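Local coordinates for protein aldose-aldose oxidoreductase (Caulobacter crescentus, PDB 5A04) that probably oxidises one aldose sugar while reducing another, using a nicotinamide cofactor held in a Rossmann-fold domain next to the sugar site, at residues C29-L34 / L300-L305; G130-F135 / N291-Q296; P153-V158 / S253-W258. All blocks are in the same frame, centred on the assembly; numbering follows the deposited sequence.

Contact 1 of 3, residues C29-L34 / L300-L305; sequences CEHSRL and LSECIL
The imidazole of His31 lies against the side chains of Glu302 and Leu305, which stand one turn apart on helix 292-306. Its CD2 corner does most of the touching: Glu302 CG packs 3.7 Å from His31 CD2, and Glu302 OE2 comes to 3.3 Å from the same carbon. Ring and carboxylate are turned almost perpendicular, their planes 88° apart, and the two side chains cross at about a right angle. Glu302 OE2 stays 4.1 Å from His31 NE2, so the carboxylate meets the ring through a carbon, although its charge would probably favour a protonated imidazole. At the other nitrogen, His31 ND1 has the methyl CD1 of Leu305 at 4.1 Å and makes a weak hydrogen bond to the carbonyl of Arg5. With CG of His31 anti to its carbonyl carbon (chi1 -62°), the ring is carried toward the helix, and CB of Glu30 covers part of one face. The segment 29-34 leads into strand 32-38 of the parallel Rossmann sheet, which is joined by backbone hydrogen bonds to the neighbouring strand 7-12; helix 292-306 belongs to the C-terminal half of the chain and packs beside the start of these strands. Replacing His31 by an alanine would probably leave Glu302 CG and the Leu305 methyl without the ring they pack on, opening a gap at this partly exposed border. Deeper in, the two serine hydroxyls meet, Ser301 OG lying 2.8 Å from Ser32 OG. The carbonyl oxygen of His31 rests 3.2 Å from Ser301 CB. Asp298, a turn earlier on the helix, takes hydrogen bonds from the backbone amides of Glu30 and His31 and is hydrogen-bonded to the Ser32 hydroxyl.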
loop_
_atom_site.group_PDB
_atom_site.type_symbol
_atom_site.label_atom_id
_atom_site.label_comp_id
_atom_site.label_asym_id
_atom_site.label_seq_id
_atom_site.Cartn_x
_atom_site.Cartn_y
_atom_site.Cartn_z
ATOM N N CYS A 29 -31.490 -9.794 -14.548
ATOM C CA CYS A 29 -32.222 -8.634 -14.036
ATOM C C CYS A 29 -33.683 -8.934 -13.771
ATOM O O CYS A 29 -34.303 -9.725 -14.481
ATOM C CB CYS A 29 -32.150 -7.463 -15.009
ATOM S SG CYS A 29 -30.517 -6.730 -15.125
ATOM N N GLU A 30 -34.235 -8.257 -12.771
ATOM C CA GLU A 30 -35.651 -8.388 -12.447
ATOM C C GLU A 30 -36.463 -7.161 -12.813
ATOM O O GLU A 30 -37.688 -7.234 -12.892
ATOM C CB GLU A 30 -35.839 -8.656 -10.959
ATOM C CG GLU A 30 -35.237 -9.947 -10.486
ATOM C CD GLU A 30 -35.309 -10.068 -8.983
ATOM O OE1 GLU A 30 -34.659 -9.255 -8.294
ATOM O OE2 GLU A 30 -36.028 -10.966 -8.494
ATOM N N HIS A 31 -35.789 -6.030 -13.019
ATOM C CA HIS A 31 -36.498 -4.772 -13.258
ATOM C C HIS A 31 -35.942 -3.997 -14.435
ATOM O O HIS A 31 -36.248 -2.813 -14.599
ATOM C CB HIS A 31 -36.458 -3.903 -12.001
ATOM C CG HIS A 31 -37.144 -4.532 -10.835
ATOM N ND1 HIS A 31 -38.510 -4.722 -10.793
ATOM C CD2 HIS A 31 -36.653 -5.055 -9.688
ATOM C CE1 HIS A 31 -38.831 -5.325 -9.662
ATOM N NE2 HIS A 31 -37.724 -5.537 -8.975
ATOM N N SER A 32 -35.143 -4.675 -15.253
ATOM C CA SER A 32 -34.482 -4.055 -16.395
ATOM C C SER A 32 -34.534 -4.963 -17.603
ATOM O O SER A 32 -34.443 -6.176 -17.466
ATOM C CB SER A 32 -33.018 -3.739 -16.065
ATOM O OG SER A 32 -32.939 -3.124 -14.793
ATOM N N ARG A 33 -34.661 -4.374 -18.784
ATOM C CA ARG A 33 -34.571 -5.142 -20.020
ATOM C C ARG A 33 -33.814 -4.353 -21.072
ATOM O O ARG A 33 -33.803 -3.121 -21.063
ATOM C CB ARG A 33 -35.966 -5.520 -20.539
ATOM C CG ARG A 33 -36.829 -4.317 -20.944
ATOM C CD ARG A 33 -38.185 -4.764 -21.501
ATOM N NE ARG A 33 -38.021 -5.635 -22.660
ATOM C CZ ARG A 33 -37.919 -5.207 -23.916
ATOM N NH1 ARG A 33 -37.965 -3.907 -24.188
ATOM N NH2 ARG A 33 -37.769 -6.080 -24.907
ATOM N N LEU A 34 -33.169 -5.075 -21.973
ATOM C CA LEU A 34 -32.484 -4.457 -23.089
ATOM C C LEU A 34 -33.516 -4.057 -24.152
ATOM O O LEU A 34 -34.235 -4.910 -24.670
ATOM C CB LEU A 34 -31.444 -5.429 -23.650
ATOM C CG LEU A 34 -30.661 -4.915 -24.852
ATOM C CD1 LEU A 34 -29.922 -3.641 -24.461
ATOM C CD2 LEU A 34 -29.700 -5.991 -25.342
ATOM N N LEU A 300 -30.719 1.233 -10.709
ATOM C CA LEU A 300 -31.204 2.465 -11.325
ATOM C C LEU A 300 -32.691 2.329 -11.630
ATOM O O LEU A 300 -33.481 3.220 -11.325
ATOM C CB LEU A 300 -30.419 2.799 -12.597
ATOM C CG LEU A 300 -30.880 4.066 -13.332
ATOM C CD1 LEU A 300 -30.961 5.251 -12.375
ATOM C CD2 LEU A 300 -29.934 4.363 -14.493
ATOM N N SER A 301 -33.066 1.193 -12.206
ATOM C CA SER A 301 -34.470 0.926 -12.519
ATOM C C SER A 301 -35.358 1.023 -11.280
ATOM O O SER A 301 -36.425 1.657 -11.308
ATOM C CB SER A 301 -34.613 -0.460 -13.153
ATOM O OG SER A 301 -33.925 -0.507 -14.386
ATOM N N GLU A 302 -34.915 0.406 -10.192
ATOM C CA GLU A 302 -35.688 0.437 -8.950
ATOM C C GLU A 302 -35.770 1.856 -8.388
ATOM O O GLU A 302 -36.813 2.250 -7.870
ATOM C CB GLU A 302 -35.090 -0.517 -7.914
ATOM C CG GLU A 302 -35.177 -1.987 -8.327
ATOM C CD GLU A 302 -34.286 -2.899 -7.482
ATOM O OE1 GLU A 302 -33.790 -2.460 -6.421
ATOM O OE2 GLU A 302 -34.078 -4.060 -7.891
ATOM N N CYS A 303 -34.686 2.627 -8.499
ATOM C CA CYS A 303 -34.728 4.027 -8.070
ATOM C C CYS A 303 -35.786 4.809 -8.844
ATOM O O CYS A 303 -36.535 5.603 -8.260
ATOM C CB CYS A 303 -33.366 4.706 -8.234
ATOM S SG CYS A 303 -32.175 4.216 -6.973
ATOM N N ILE A 304 -35.841 4.594 -10.154
ATOM C CA ILE A 304 -36.839 5.262 -10.988
ATOM C C ILE A 304 -38.254 4.817 -10.598
ATOM O O ILE A 304 -39.146 5.652 -10.434
ATOM C CB ILE A 304 -36.581 4.994 -12.487
ATOM C CG1 ILE A 304 -35.232 5.597 -12.894
ATOM C CG2 ILE A 304 -37.712 5.571 -13.339
ATOM C CD1 ILE A 304 -34.684 5.059 -14.215
ATOM N N LEU A 305 -38.448 3.514 -10.422
ATOM C CA LEU A 305 -39.764 2.977 -10.083
ATOM C C LEU A 305 -40.266 3.457 -8.722
ATOM O O LEU A 305 -41.474 3.542 -8.511
ATOM C CB LEU A 305 -39.744 1.445 -10.110
ATOM C CG LEU A 305 -39.594 0.789 -11.487
ATOM C CD1 LEU A 305 -39.336 -0.709 -11.348
ATOM C CD2 LEU A 305 -40.829 1.050 -12.342
#

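Contact 2 of 3, residues G130-F135 / N291-Q296; sequences GYRSRF and NQFSAQ. With NDP (NADPH dihydro-nicotinamide-adenine-dinucleotide phosphate), chain G.
Gln292 OE1 accepts two hydrogen bonds, one from Arg132 NH1 over 3.1 Å, with an N-H...O angle of 161°, and one from a water that is also hydrogen-bonded to Ser133 OG. The oxygen lies in the guanidinium plane, yet the donor stands above the carbonyl plane of the glutamine, the two flat groups being turned 77° against each other. Gln292 NE2 in turn donates to the carbonyl of Ser266. Another edge of the guanidinium faces the nicotinamide amide of NADPH, whose oxygen O7N accepts from Arg132 NE at 2.8 Å and from Arg132 NH2 at 3.0 Å. Arg132 starts from a chi1 of 51°, with CG between the backbone N and the carbonyl carbon, and then runs extended to NE, which carries the guanidinium past Gln292 to the cofactor. Alongside it, pointing the same way, lies Phe293, whose CE1 is 3.4 Å from Arg132 CD. Gln296 reaches back to the start of the loop: its OE1 sits 3.4 Å from Gly130 C and also against Arg132 CB, and its NE2 is hydrogen-bonded to the hydroxyl of Tyr78. Farther from the cofactor, Phe135 lays a ring face on the helix backbone, in a CH-pi contact with CA of Gln296 4.1 Å from the ring centroid, while Phe135 CB meets Ala295 CB. Asn291 is the N-cap of the helix, its OD1 accepting from Ser294 N at 2.9 Å and more weakly from Phe293 N. Arg132 also lines the glucose pocket. The loop after strand 127-129, the last of the Rossmann sheet, is thereby set against the N-terminal turn of helix 292-306, forming part of the nicotinamide end of the cofactor site, where the sugar binds.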
loop_
_atom_site.group_PDB
_atom_site.type_symbol
_atom_site.label_atom_id
_atom_site.label_comp_id
_atom_site.label_asym_id
_atom_site.label_seq_id
_atom_site.Cartn_x
_atom_site.Cartn_y
_atom_site.Cartn_z
ATOM N N GLY A 130 -21.529 4.111 -12.997
ATOM C CA GLY A 130 -21.379 2.665 -12.959
ATOM C C GLY A 130 -20.339 2.148 -11.982
ATOM O O GLY A 130 -19.400 1.456 -12.380
ATOM N N TYR A 131 -20.509 2.460 -10.701
ATOM C CA TYR A 131 -19.625 1.907 -9.674
ATOM C C TYR A 131 -20.157 0.556 -9.185
ATOM O O TYR A 131 -20.695 0.435 -8.081
ATOM C CB TYR A 131 -19.472 2.890 -8.506
ATOM C CG TYR A 131 -18.700 4.169 -8.851
ATOM C CD1 TYR A 131 -17.365 4.119 -9.250
ATOM C CD2 TYR A 131 -19.302 5.418 -8.742
ATOM C CE1 TYR A 131 -16.652 5.292 -9.551
ATOM C CE2 TYR A 131 -18.588 6.594 -9.033
ATOM C CZ TYR A 131 -17.272 6.513 -9.429
ATOM O OH TYR A 131 -16.570 7.660 -9.706
ATOM N N ARG A 132 -19.978 -0.457 -10.024
ATOM C CA ARG A 132 -20.554 -1.785 -9.787
ATOM C C ARG A 132 -20.088 -2.422 -8.481
ATOM O O ARG A 132 -20.786 -3.271 -7.922
ATOM C CB ARG A 132 -20.218 -2.711 -10.956
ATOM C CG ARG A 132 -18.748 -2.739 -11.323
ATOM C CD ARG A 132 -18.426 -3.830 -12.344
ATOM N NE ARG A 132 -17.040 -3.681 -12.775
ATOM C CZ ARG A 132 -15.991 -4.155 -12.112
ATOM N NH1 ARG A 132 -16.156 -4.875 -10.996
ATOM N NH2 ARG A 132 -14.767 -3.922 -12.575
ATOM N N SER A 133 -18.912 -2.028 -7.992
ATOM C CA SER A 133 -18.376 -2.652 -6.777
ATOM C C SER A 133 -19.282 -2.437 -5.567
ATOM O O SER A 133 -19.235 -3.209 -4.620
ATOM C CB SER A 133 -16.963 -2.134 -6.472
ATOM O OG SER A 133 -16.071 -2.503 -7.516
ATOM N N ARG A 134 -20.109 -1.393 -5.596
ATOM C CA ARG A 134 -21.028 -1.131 -4.492
ATOM C C ARG A 134 -22.151 -2.164 -4.436
ATOM O O ARG A 134 -22.933 -2.169 -3.495
ATOM C CB ARG A 134 -21.622 0.273 -4.600
ATOM C CG ARG A 134 -20.568 1.405 -4.504
ATOM C CD ARG A 134 -19.974 1.524 -3.089
ATOM N NE ARG A 134 -21.003 1.799 -2.088
ATOM C CZ ARG A 134 -21.438 3.019 -1.788
ATOM N NH1 ARG A 134 -20.924 4.081 -2.408
ATOM N NH2 ARG A 134 -22.381 3.185 -0.865
ATOM N N PHE A 135 -22.220 -3.031 -5.446
ATOM C CA PHE A 135 -23.242 -4.073 -5.528
ATOM C C PHE A 135 -22.641 -5.467 -5.456
ATOM O O PHE A 135 -23.335 -6.463 -5.660
ATOM C CB PHE A 135 -24.048 -3.905 -6.822
ATOM C CG PHE A 135 -24.650 -2.544 -6.938
ATOM C CD1 PHE A 135 -25.825 -2.250 -6.274
ATOM C CD2 PHE A 135 -23.992 -1.528 -7.630
ATOM C CE1 PHE A 135 -26.374 -0.970 -6.332
ATOM C CE2 PHE A 135 -24.529 -0.244 -7.685
ATOM C CZ PHE A 135 -25.716 0.037 -7.030
ATOM N N ASN A 291 -25.717 -11.026 -9.354
ATOM C CA ASN A 291 -24.356 -10.571 -9.614
ATOM C C ASN A 291 -24.278 -9.046 -9.659
ATOM O O ASN A 291 -25.293 -8.367 -9.855
ATOM C CB ASN A 291 -23.848 -11.167 -10.927
ATOM C CG ASN A 291 -24.574 -10.595 -12.140
ATOM O OD1 ASN A 291 -24.235 -9.515 -12.615
ATOM N ND2 ASN A 291 -25.585 -11.317 -12.640
ATOM N N GLN A 292 -23.069 -8.516 -9.496
ATOM C CA GLN A 292 -22.891 -7.063 -9.390
ATOM C C GLN A 292 -23.396 -6.284 -10.617
ATOM O O GLN A 292 -23.819 -5.133 -10.483
ATOM C CB GLN A 292 -21.410 -6.727 -9.146
ATOM C CG GLN A 292 -20.458 -7.177 -10.259
ATOM C CD GLN A 292 -18.995 -6.898 -9.929
ATOM O OE1 GLN A 292 -18.652 -5.802 -9.473
ATOM N NE2 GLN A 292 -18.128 -7.895 -10.143
ATOM N N PHE A 293 -23.339 -6.885 -11.803
ATOM C CA PHE A 293 -23.718 -6.173 -13.024
ATOM C C PHE A 293 -25.233 -6.037 -13.111
ATOM O O PHE A 293 -25.762 -4.940 -13.287
ATOM C CB PHE A 293 -23.159 -6.890 -14.261
ATOM C CG PHE A 293 -21.690 -7.161 -14.164
ATOM C CD1 PHE A 293 -20.765 -6.155 -14.403
ATOM C CD2 PHE A 293 -21.234 -8.412 -13.796
ATOM C CE1 PHE A 293 -19.407 -6.408 -14.284
ATOM C CE2 PHE A 293 -19.874 -8.672 -13.681
ATOM C CZ PHE A 293 -18.962 -7.665 -13.923
ATOM N N SER A 294 -25.932 -7.160 -12.981
ATOM C CA SER A 294 -27.391 -7.141 -12.974
ATOM C C SER A 294 -27.927 -6.313 -11.817
ATOM O O SER A 294 -28.938 -5.619 -11.954
ATOM C CB SER A 294 -27.935 -8.572 -12.877
ATOM O OG SER A 294 -27.370 -9.366 -13.907
ATOM N N ALA A 295 -27.263 -6.405 -10.670
ATOM C CA ALA A 295 -27.647 -5.590 -9.517
ATOM C C ALA A 295 -27.491 -4.089 -9.796
ATOM O O ALA A 295 -28.312 -3.275 -9.368
ATOM C CB ALA A 295 -26.823 -5.985 -8.301
ATOM N N GLN A 296 -26.423 -3.726 -10.488
ATOM C CA GLN A 296 -26.188 -2.316 -10.814
ATOM C C GLN A 296 -27.301 -1.813 -11.736
ATOM O O GLN A 296 -27.887 -0.752 -11.504
ATOM C CB GLN A 296 -24.808 -2.135 -11.469
ATOM C CG GLN A 296 -24.526 -0.688 -11.897
ATOM C CD GLN A 296 -23.355 -0.593 -12.850
ATOM O OE1 GLN A 296 -22.208 -0.684 -12.436
ATOM N NE2 GLN A 296 -23.641 -0.398 -14.132
HETATM P PA NDP G . -13.998 -0.053 -25.981
HETATM O O1A NDP G . -12.960 0.694 -26.743
HETATM O O2A NDP G . -13.890 -1.549 -25.881
HETATM O O5B NDP G . -15.498 0.304 -26.554
HETATM C C5B NDP G . -15.626 1.693 -26.666
HETATM C C4B NDP G . -16.804 1.907 -27.628
HETATM O O4B NDP G . -17.244 3.266 -27.599
HETATM C C3B NDP G . -16.355 1.606 -29.077
HETATM O O3B NDP G . -16.479 0.252 -29.377
HETATM C C2B NDP G . -17.428 2.365 -29.867
HETATM O O2B NDP G . -18.557 1.713 -29.935
HETATM C C1B NDP G . -17.702 3.592 -28.896
HETATM N N9A NDP G . -17.056 4.824 -29.357
HETATM C C8A NDP G . -17.683 6.019 -29.698
HETATM N N7A NDP G . -16.820 6.967 -30.112
HETATM C C5A NDP G . -15.567 6.353 -30.036
HETATM C C6A NDP G . -14.269 6.817 -30.325
HETATM N N6A NDP G . -14.077 8.103 -30.778
HETATM N N1A NDP G . -13.172 6.015 -30.169
HETATM C C2A NDP G . -13.445 4.737 -29.709
HETATM N N3A NDP G . -14.611 4.164 -29.388
HETATM C C4A NDP G . -15.686 5.008 -29.568
HETATM O O3 NDP G . -13.844 0.645 -24.483
HETATM P PN NDP G . -14.441 -0.197 -23.223
HETATM O O1N NDP G . -15.808 -0.701 -23.450
HETATM O O2N NDP G . -13.372 -0.941 -22.454
HETATM O O5D NDP G . -14.669 1.146 -22.112
HETATM C C5D NDP G . -15.692 2.020 -22.502
HETATM C C4D NDP G . -16.158 2.772 -21.224
HETATM O O4D NDP G . -16.526 1.781 -20.215
HETATM C C3D NDP G . -14.991 3.613 -20.585
HETATM O O3D NDP G . -15.526 4.806 -19.981
HETATM C C2D NDP G . -14.454 2.701 -19.491
HETATM O O2D NDP G . -13.935 3.429 -18.391
HETATM C C1D NDP G . -15.778 1.990 -19.040
HETATM N N1N NDP G . -15.482 0.661 -18.501
HETATM C C2N NDP G . -15.964 0.295 -17.254
HETATM C C3N NDP G . -15.701 -0.957 -16.779
HETATM C C7N NDP G . -16.204 -1.346 -15.462
HETATM O O7N NDP G . -15.857 -2.406 -14.909
HETATM N N7N NDP G . -17.105 -0.510 -14.809
HETATM C C4N NDP G . -14.910 -1.957 -17.549
HETATM C C5N NDP G . -14.409 -1.458 -18.838
HETATM C C6N NDP G . -14.698 -0.231 -19.267
HETATM P P2B NDP G . -19.422 1.752 -31.425
HETATM O O1X NDP G . -19.513 3.244 -31.651
HETATM O O2X NDP G . -18.453 1.001 -32.287
HETATM O O3X NDP G . -20.723 1.039 -31.063
HETATM O O HOH W 1 -16.345 -5.292 -7.900
#

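Contact 3 of 3, residues P153-V158 / S253-W258; sequences PVRTVV and SGPKGW
Pro153 and Pro255 meet at about a right angle, the CD atoms of their two rings 3.9 Å apart, at the exposed end of a strand pair. Pro255 CD also touches the carbonyl oxygen of Pro153, at 3.3 Å. Arg155 crosses Pro255 at a similar steep angle, but through its aliphatic root: CG packs 4.0 Å from Pro255 CD. Bends at chi2 and chi3, near -68° and -64°, then turn the rest of its chain away toward the second subunit, where the guanidinium forms a salt bridge with Asp223 of that subunit and NE bonds to its Ser244. Between Pro153 and Arg155 the backbone runs close to Gly254, whose CA lies 3.4 Å from Pro153 O. Thr156 and Ser253 are an antiparallel hydrogen-bonded pair with side chains on the same face of the sheet. The hydroxyls do not meet directly: Thr156 OG1 lies 3.5 Å from Ser253 CB, and one water joins the two, 2.8 Å from Thr156 OG1 and 2.7 Å from Ser253 OG. On the backbone, Ser253 O accepts from both Arg155 N and Thr156 N, the former bond in its carbonyl plane and the latter tilted 20° from it, and Ser253 N returns a bond to Thr156 O. Two residues facing one make a classic beta bulge where strand 156-162 joins strand 247-254 in the large mixed sheet. Just beyond, Gly254 to Gly257 form a type I turn into strand 257-261. Main-chain bonds therefore set the pairing, one carbonyl serving two amides, while a single water bridges the hydroxyls of Thr156 and Ser253 and the charge of Arg155 is spent across the subunit interface.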
loop_
_atom_site.group_PDB
_atom_site.type_symbol
_atom_site.label_atom_id
_atom_site.label_comp_id
_atom_site.label_asym_id
_atom_site.label_seq_id
_atom_site.Cartn_x
_atom_site.Cartn_y
_atom_site.Cartn_z
ATOM N N PRO A 153 -12.270 2.352 14.795
ATOM C CA PRO A 153 -12.146 3.464 13.840
ATOM C C PRO A 153 -11.204 3.094 12.702
ATOM O O PRO A 153 -10.161 2.500 12.970
ATOM C CB PRO A 153 -11.548 4.601 14.688
ATOM C CG PRO A 153 -11.860 4.239 16.096
ATOM C CD PRO A 153 -11.869 2.739 16.158
ATOM N N VAL A 154 -11.553 3.425 11.460
ATOM C CA VAL A 154 -10.626 3.153 10.367
ATOM C C VAL A 154 -9.346 3.971 10.541
ATOM O O VAL A 154 -9.408 5.185 10.691
ATOM C CB VAL A 154 -11.228 3.481 9.002
ATOM C CG1 VAL A 154 -10.158 3.328 7.912
ATOM C CG2 VAL A 154 -12.424 2.574 8.728
ATOM N N ARG A 155 -8.198 3.304 10.513
ATOM C CA ARG A 155 -6.922 4.005 10.598
ATOM C C ARG A 155 -6.207 4.013 9.245
ATOM O O ARG A 155 -5.677 5.042 8.824
ATOM C CB ARG A 155 -6.024 3.370 11.668
ATOM C CG ARG A 155 -6.635 3.330 13.074
ATOM C CD ARG A 155 -6.788 4.734 13.670
ATOM N NE ARG A 155 -5.485 5.371 13.870
ATOM C CZ ARG A 155 -5.205 6.624 13.533
ATOM N NH1 ARG A 155 -6.142 7.373 12.968
ATOM N NH2 ARG A 155 -3.989 7.123 13.751
ATOM N N THR A 156 -6.185 2.872 8.557
ATOM C CA THR A 156 -5.526 2.812 7.251
ATOM C C THR A 156 -6.356 2.084 6.198
ATOM O O THR A 156 -7.062 1.117 6.493
ATOM C CB THR A 156 -4.136 2.114 7.319
ATOM O OG1 THR A 156 -4.296 0.747 7.732
ATOM C CG2 THR A 156 -3.200 2.820 8.298
ATOM N N VAL A 157 -6.273 2.577 4.971
ATOM C CA VAL A 157 -6.754 1.865 3.800
ATOM C C VAL A 157 -5.577 1.767 2.854
ATOM O O VAL A 157 -5.006 2.796 2.470
ATOM C CB VAL A 157 -7.910 2.577 3.085
ATOM C CG1 VAL A 157 -8.312 1.782 1.845
ATOM C CG2 VAL A 157 -9.102 2.731 4.016
ATOM N N VAL A 158 -5.187 0.552 2.493
ATOM C CA VAL A 158 -4.108 0.383 1.531
ATOM C C VAL A 158 -4.688 -0.337 0.324
ATOM O O VAL A 158 -5.126 -1.488 0.436
ATOM C CB VAL A 158 -2.910 -0.408 2.126
ATOM C CG1 VAL A 158 -1.866 -0.716 1.056
ATOM C CG2 VAL A 158 -2.268 0.378 3.283
ATOM N N SER A 253 -7.872 -1.306 7.808
ATOM C CA SER A 253 -7.432 -1.712 9.146
ATOM C C SER A 253 -7.781 -0.679 10.210
ATOM O O SER A 253 -7.720 0.533 9.967
ATOM C CB SER A 253 -5.915 -1.944 9.187
ATOM O OG SER A 253 -5.448 -2.724 8.104
ATOM N N GLY A 254 -8.112 -1.176 11.399
ATOM C CA GLY A 254 -8.323 -0.346 12.574
ATOM C C GLY A 254 -7.699 -1.058 13.771
ATOM O O GLY A 254 -7.080 -2.111 13.615
ATOM N N PRO A 255 -7.860 -0.491 14.974
ATOM C CA PRO A 255 -7.204 -1.030 16.174
ATOM C C PRO A 255 -7.677 -2.435 16.532
ATOM O O PRO A 255 -6.934 -3.174 17.175
ATOM C CB PRO A 255 -7.598 -0.042 17.277
ATOM C CG PRO A 255 -8.121 1.165 16.574
ATOM C CD PRO A 255 -8.650 0.720 15.256
ATOM N N LYS A 256 -8.890 -2.799 16.126
ATOM C CA LYS A 256 -9.423 -4.122 16.470
ATOM C C LYS A 256 -9.140 -5.203 15.427
ATOM O O LYS A 256 -9.368 -6.390 15.677
ATOM C CB LYS A 256 -10.931 -4.020 16.713
ATOM C CG LYS A 256 -11.276 -3.172 17.931
ATOM C CD LYS A 256 -12.757 -2.801 17.985
ATOM C CE LYS A 256 -13.642 -4.010 18.129
ATOM N NZ LYS A 256 -15.077 -3.607 18.232
ATOM N N GLY A 257 -8.665 -4.807 14.250
ATOM C CA GLY A 257 -8.366 -5.776 13.215
ATOM C C GLY A 257 -8.493 -5.219 11.811
ATOM O O GLY A 257 -8.534 -4.005 11.616
ATOM N N TRP A 258 -8.545 -6.105 10.825
ATOM C CA TRP A 258 -8.542 -5.644 9.446
ATOM C C TRP A 258 -9.276 -6.615 8.527
ATOM O O TRP A 258 -9.517 -7.777 8.880
ATOM C CB TRP A 258 -7.092 -5.412 8.955
ATOM C CG TRP A 258 -6.110 -6.567 9.136
ATOM C CD1 TRP A 258 -5.138 -6.674 10.095
ATOM C CD2 TRP A 258 -5.976 -7.735 8.305
ATOM N NE1 TRP A 258 -4.431 -7.844 9.929
ATOM C CE2 TRP A 258 -4.921 -8.509 8.836
ATOM C CE3 TRP A 258 -6.651 -8.202 7.171
ATOM C CZ2 TRP A 258 -4.534 -9.730 8.278
ATOM C CZ3 TRP A 258 -6.265 -9.410 6.618
ATOM C CH2 TRP A 258 -5.218 -10.163 7.174
HETATM O O HOH W 2 -4.831 -1.291 5.891
#

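How the contacts relate
From the N terminus, the chain lays down the first Rossmann strand and its helix, then passes 29-34, the opening side of contact 1. It finishes the parallel sheet and reaches 130-135, where contact 2 opens, then enters the C-terminal half. There 153-158 and 253-258 close contact 3, the innermost and shortest loop, within the large mixed sheet. Helix 292-306 next closes contact 2 with its first turn and, a little later, contact 1, so the three loops nest without crossing. Contacts 1 and 2 share this helix and touch, joining it to both the beginning and the end of the Rossmann domain; contact 3 lies apart, its centre about 25 Å from that of contact 2.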